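Local coordinates for actin depolymerization factor 2 (Plasmodium berghei, PDB 2XFA), which probably binds actin and promotes the turnover of its filaments in the malaria parasite, at residues G9-F20 / Y34-V44. Residues are numbered along the deposited sequence; the frame is centred on the assembly and turned at random.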
loop_
_atom_site.group_PDB
_atom_site.type_symbol
_atom_site.label_atom_id
_atom_site.label_comp_id
_atom_site.label_asym_id
_atom_site.label_seq_id
_atom_site.Cartn_x
_atom_site.Cartn_y
_atom_site.Cartn_z
ATOM N N GLY A 9 8.387 -9.160 -16.624
ATOM C CA GLY A 9 7.573 -8.512 -17.637
ATOM C C GLY A 9 6.179 -8.031 -17.279
ATOM O O GLY A 9 5.198 -8.513 -17.847
ATOM N N VAL A 10 6.085 -7.065 -16.369
ATOM C CA VAL A 10 4.797 -6.440 -16.074
ATOM C C VAL A 10 4.838 -4.915 -16.279
ATOM O O VAL A 10 5.869 -4.281 -16.053
ATOM C CB VAL A 10 4.276 -6.823 -14.657
ATOM C CG1 VAL A 10 5.287 -7.689 -13.925
ATOM C CG2 VAL A 10 3.924 -5.583 -13.848
ATOM N N ASN A 11 3.725 -4.351 -16.751
ATOM C CA ASN A 11 3.580 -2.906 -16.915
ATOM C C ASN A 11 2.506 -2.340 -15.985
ATOM O O ASN A 11 1.791 -3.095 -15.301
ATOM C CB ASN A 11 3.245 -2.546 -18.365
ATOM C CG ASN A 11 1.760 -2.683 -18.679
ATOM O OD1 ASN A 11 1.029 -3.384 -17.983
ATOM N ND2 ASN A 11 1.311 -2.012 -19.736
ATOM N N VAL A 12 2.377 -1.015 -15.986
ATOM C CA VAL A 12 1.520 -0.321 -15.027
ATOM C C VAL A 12 0.334 0.373 -15.697
ATOM O O VAL A 12 0.515 1.266 -16.522
ATOM C CB VAL A 12 2.318 0.748 -14.245
ATOM C CG1 VAL A 12 1.476 1.310 -13.102
ATOM C CG2 VAL A 12 3.622 0.173 -13.725
ATOM N N SER A 13 -0.876 -0.024 -15.317
ATOM C CA SER A 13 -2.100 0.556 -15.860
ATOM C C SER A 13 -2.277 2.013 -15.455
ATOM O O SER A 13 -1.997 2.386 -14.320
ATOM C CB SER A 13 -3.323 -0.238 -15.399
ATOM O OG SER A 13 -4.512 0.351 -15.906
ATOM N N ASP A 14 -2.776 2.824 -16.384
ATOM C CA ASP A 14 -2.927 4.264 -16.168
ATOM C C ASP A 14 -3.949 4.639 -15.094
ATOM O O ASP A 14 -3.826 5.688 -14.465
ATOM C CB ASP A 14 -3.253 4.962 -17.489
ATOM C CG ASP A 14 -2.236 4.648 -18.570
ATOM O OD1 ASP A 14 -1.153 5.272 -18.562
ATOM O OD2 ASP A 14 -2.511 3.763 -19.412
ATOM N N GLU A 15 -4.953 3.792 -14.883
ATOM C CA GLU A 15 -5.878 3.982 -13.767
ATOM C C GLU A 15 -5.109 4.026 -12.438
ATOM O O GLU A 15 -5.551 4.655 -11.473
ATOM C CB GLU A 15 -6.923 2.861 -13.724
ATOM C CG GLU A 15 -8.382 3.334 -13.830
ATOM C CD GLU A 15 -9.121 3.391 -12.483
ATOM O OE1 GLU A 15 -9.613 4.485 -12.123
ATOM O OE2 GLU A 15 -9.227 2.346 -11.797
ATOM N N CYS A 16 -3.959 3.357 -12.396
ATOM C CA CYS A 16 -3.171 3.274 -11.169
ATOM C C CYS A 16 -2.793 4.659 -10.698
ATOM O O CYS A 16 -3.066 5.025 -9.551
ATOM C CB CYS A 16 -1.906 2.453 -11.383
ATOM S SG CYS A 16 -2.213 0.685 -11.420
ATOM N N ILE A 17 -2.181 5.427 -11.598
ATOM C CA ILE A 17 -1.745 6.776 -11.276
ATOM C C ILE A 17 -2.948 7.703 -11.152
ATOM O O ILE A 17 -2.952 8.623 -10.330
ATOM C CB ILE A 17 -0.726 7.326 -12.311
ATOM C CG1 ILE A 17 0.398 6.312 -12.560
ATOM C CG2 ILE A 17 -0.131 8.631 -11.831
ATOM C CD1 ILE A 17 0.024 5.207 -13.525
ATOM N N TYR A 18 -3.975 7.451 -11.959
ATOM C CA TYR A 18 -5.214 8.207 -11.858
ATOM C C TYR A 18 -5.694 8.218 -10.417
ATOM O O TYR A 18 -5.946 9.274 -9.855
ATOM C CB TYR A 18 -6.297 7.595 -12.752
ATOM C CG TYR A 18 -7.680 8.193 -12.578
ATOM C CD1 TYR A 18 -7.946 9.503 -12.959
ATOM C CD2 TYR A 18 -8.731 7.436 -12.056
ATOM C CE1 TYR A 18 -9.211 10.052 -12.805
ATOM C CE2 TYR A 18 -10.008 7.977 -11.907
ATOM C CZ TYR A 18 -10.236 9.287 -12.281
ATOM O OH TYR A 18 -11.487 9.842 -12.138
ATOM N N GLU A 19 -5.822 7.038 -9.819
ATOM C CA GLU A 19 -6.377 6.933 -8.469
ATOM C C GLU A 19 -5.437 7.471 -7.406
ATOM O O GLU A 19 -5.870 8.119 -6.447
ATOM C CB GLU A 19 -6.766 5.488 -8.139
ATOM C CG GLU A 19 -7.906 4.936 -9.002
ATOM C CD GLU A 19 -9.219 5.707 -8.844
ATOM O OE1 GLU A 19 -9.299 6.611 -7.978
ATOM O OE2 GLU A 19 -10.176 5.396 -9.592
ATOM N N PHE A 20 -4.150 7.198 -7.561
ATOM C CA PHE A 20 -3.175 7.785 -6.648
ATOM C C PHE A 20 -3.277 9.310 -6.638
ATOM O O PHE A 20 -3.239 9.953 -5.589
ATOM C CB PHE A 20 -1.756 7.375 -7.005
ATOM C CG PHE A 20 -0.713 8.128 -6.211
ATOM C CD1 PHE A 20 -0.490 7.828 -4.879
ATOM C CD2 PHE A 20 -0.001 9.164 -6.783
ATOM C CE1 PHE A 20 0.454 8.529 -4.136
ATOM C CE2 PHE A 20 0.943 9.872 -6.043
ATOM C CZ PHE A 20 1.167 9.563 -4.728
ATOM N N TYR A 34 -3.276 -2.275 -4.878
ATOM C CA TYR A 34 -3.003 -2.617 -6.269
ATOM C C TYR A 34 -2.588 -4.060 -6.335
ATOM O O TYR A 34 -2.031 -4.580 -5.371
ATOM C CB TYR A 34 -1.793 -1.824 -6.791
ATOM C CG TYR A 34 -1.964 -0.347 -6.825
ATOM C CD1 TYR A 34 -2.572 0.270 -7.903
ATOM C CD2 TYR A 34 -1.502 0.445 -5.784
ATOM C CE1 TYR A 34 -2.717 1.636 -7.949
ATOM C CE2 TYR A 34 -1.651 1.805 -5.815
ATOM C CZ TYR A 34 -2.259 2.397 -6.908
ATOM O OH TYR A 34 -2.409 3.757 -6.954
ATOM N N LYS A 35 -2.769 -4.692 -7.493
ATOM C CA LYS A 35 -2.304 -6.049 -7.635
ATOM C C LYS A 35 -1.803 -6.276 -9.047
ATOM O O LYS A 35 -2.057 -5.482 -9.947
ATOM C CB LYS A 35 -3.450 -7.022 -7.358
ATOM C CG LYS A 35 -4.509 -6.963 -8.427
ATOM C CD LYS A 35 -5.792 -7.692 -8.021
ATOM C CE LYS A 35 -6.389 -8.421 -9.229
ATOM N NZ LYS A 35 -7.838 -8.129 -9.422
ATOM N N ILE A 36 -1.072 -7.359 -9.245
ATOM C CA ILE A 36 -0.699 -7.733 -10.605
ATOM C C ILE A 36 -1.747 -8.688 -11.148
ATOM O O ILE A 36 -1.947 -9.780 -10.624
ATOM C CB ILE A 36 0.702 -8.341 -10.668
ATOM C CG1 ILE A 36 1.710 -7.318 -10.128
ATOM C CG2 ILE A 36 1.040 -8.745 -12.111
ATOM C CD1 ILE A 36 3.090 -7.868 -9.838
ATOM N N GLU A 37 -2.443 -8.246 -12.180
ATOM C CA GLU A 37 -3.445 -9.073 -12.821
ATOM C C GLU A 37 -2.844 -9.876 -13.960
ATOM O O GLU A 37 -2.082 -9.354 -14.774
ATOM C CB GLU A 37 -4.591 -8.210 -13.341
ATOM C CG GLU A 37 -5.875 -8.993 -13.563
ATOM C CD GLU A 37 -6.981 -8.150 -14.170
ATOM O OE1 GLU A 37 -6.679 -7.310 -15.050
ATOM O OE2 GLU A 37 -8.151 -8.341 -13.766
ATOM N N ASN A 38 -3.202 -11.155 -14.015
ATOM C CA ASN A 38 -2.743 -12.044 -15.073
ATOM C C ASN A 38 -1.240 -11.990 -15.306
ATOM O O ASN A 38 -0.765 -12.285 -16.402
ATOM C CB ASN A 38 -3.507 -11.759 -16.362
ATOM C CG ASN A 38 -4.988 -12.042 -16.224
ATOM O OD1 ASN A 38 -5.396 -12.903 -15.438
ATOM N ND2 ASN A 38 -5.804 -11.316 -16.984
ATOM N N LEU A 39 -0.508 -11.593 -14.269
ATOM C CA LEU A 39 0.949 -11.650 -14.258
ATOM C C LEU A 39 1.618 -10.661 -15.195
ATOM O O LEU A 39 2.770 -10.866 -15.569
ATOM C CB LEU A 39 1.425 -13.061 -14.609
ATOM C CG LEU A 39 1.506 -14.092 -13.488
ATOM C CD1 LEU A 39 0.311 -13.973 -12.558
ATOM C CD2 LEU A 39 1.615 -15.497 -14.068
ATOM N N GLU A 40 0.924 -9.598 -15.588
ATOM C CA GLU A 40 1.534 -8.683 -16.549
ATOM C C GLU A 40 1.042 -7.233 -16.507
ATOM O O GLU A 40 1.495 -6.397 -17.287
ATOM C CB GLU A 40 1.418 -9.251 -17.977
ATOM C CG GLU A 40 2.281 -8.520 -19.020
ATOM C CD GLU A 40 2.463 -9.302 -20.319
ATOM O OE1 GLU A 40 1.942 -10.437 -20.419
ATOM O OE2 GLU A 40 3.131 -8.777 -21.240
ATOM N N LYS A 41 0.123 -6.921 -15.606
ATOM C CA LYS A 41 -0.411 -5.570 -15.566
ATOM C C LYS A 41 -0.717 -5.207 -14.126
ATOM O O LYS A 41 -1.469 -5.912 -13.474
ATOM C CB LYS A 41 -1.694 -5.520 -16.382
ATOM C CG LYS A 41 -2.050 -4.175 -16.970
ATOM C CD LYS A 41 -3.422 -4.251 -17.624
ATOM C CE LYS A 41 -3.585 -3.197 -18.707
ATOM N NZ LYS A 41 -3.301 -1.825 -18.192
ATOM N N ILE A 42 -0.154 -4.111 -13.620
ATOM C CA ILE A 42 -0.484 -3.704 -12.254
ATOM C C ILE A 42 -1.801 -2.963 -12.325
ATOM O O ILE A 42 -1.956 -2.066 -13.146
ATOM C CB ILE A 42 0.609 -2.861 -11.606
ATOM C CG1 ILE A 42 1.910 -3.679 -11.547
ATOM C CG2 ILE A 42 0.157 -2.365 -10.208
ATOM C CD1 ILE A 42 3.027 -3.026 -10.798
ATOM N N VAL A 43 -2.767 -3.383 -11.511
ATOM C CA VAL A 43 -4.115 -2.804 -11.554
ATOM C C VAL A 43 -4.659 -2.458 -10.143
ATOM O O VAL A 43 -4.146 -2.945 -9.142
ATOM C CB VAL A 43 -5.084 -3.755 -12.296
ATOM C CG1 VAL A 43 -5.375 -4.972 -11.454
ATOM C CG2 VAL A 43 -6.370 -3.054 -12.637
ATOM N N VAL A 44 -5.678 -1.609 -10.083
ATOM C CA VAL A 44 -6.356 -1.272 -8.840
ATOM C C VAL A 44 -7.207 -2.448 -8.355
ATOM O O VAL A 44 -8.058 -2.954 -9.083
ATOM C CB VAL A 44 -7.291 -0.071 -9.038
ATOM C CG1 VAL A 44 -8.123 0.161 -7.790
ATOM C CG2 VAL A 44 -6.497 1.156 -9.390
#
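Cys16, on the first turn of helix 14-24, lays its SG against Tyr34 and Ile42, 3.3 Å from Ile42 O. The sulfur, anti to its own carbonyl carbon (chi1 -77°), comes obliquely to the Tyr34 ring, 3.6 Å from Tyr34 CD1. The Tyr34 hydroxyl donates to the carbonyl of the buried Cys16, Tyr34 OH lying 3.0 Å from Cys16 O. That oxygen lies in the ring plane, at its edge, whereas the hydroxyl stands above the carbonyl plane; Phe20 N approaches Cys16 O from the opposite face. Two donors share one carbonyl oxygen, and the hydroxyl bond fixes where the phenol ends. Flanking Cys16 in sequence, Glu15 and Glu19 pass roughly at right angles to Val44, with Glu15 OE2 3.8 Å from Val44 CG2; Glu19 turns its carboxylate to Asn29. Before the helix, the chain runs parallel to strand 41-48: Asn11 N donates to Glu40 O, Ile42 N to Asn11 O at 2.8 Å, and Ser13 N to Ile42 O at 3.2 Å. Val12 and Ile42 share one face of this pairing; on the other, Asn11 and Lys41 run side by side. Val10, just before the strand, brings CG2 to 3.6 Å from Ile42 CG1 and touches Leu109 of helix 104-118. A classic beta bulge at Glu40 and Lys41, opposite Glu37, sits in the receiving hairpin, and the short strand 11-12 edges the mixed sheet of the ADF/cofilin fold.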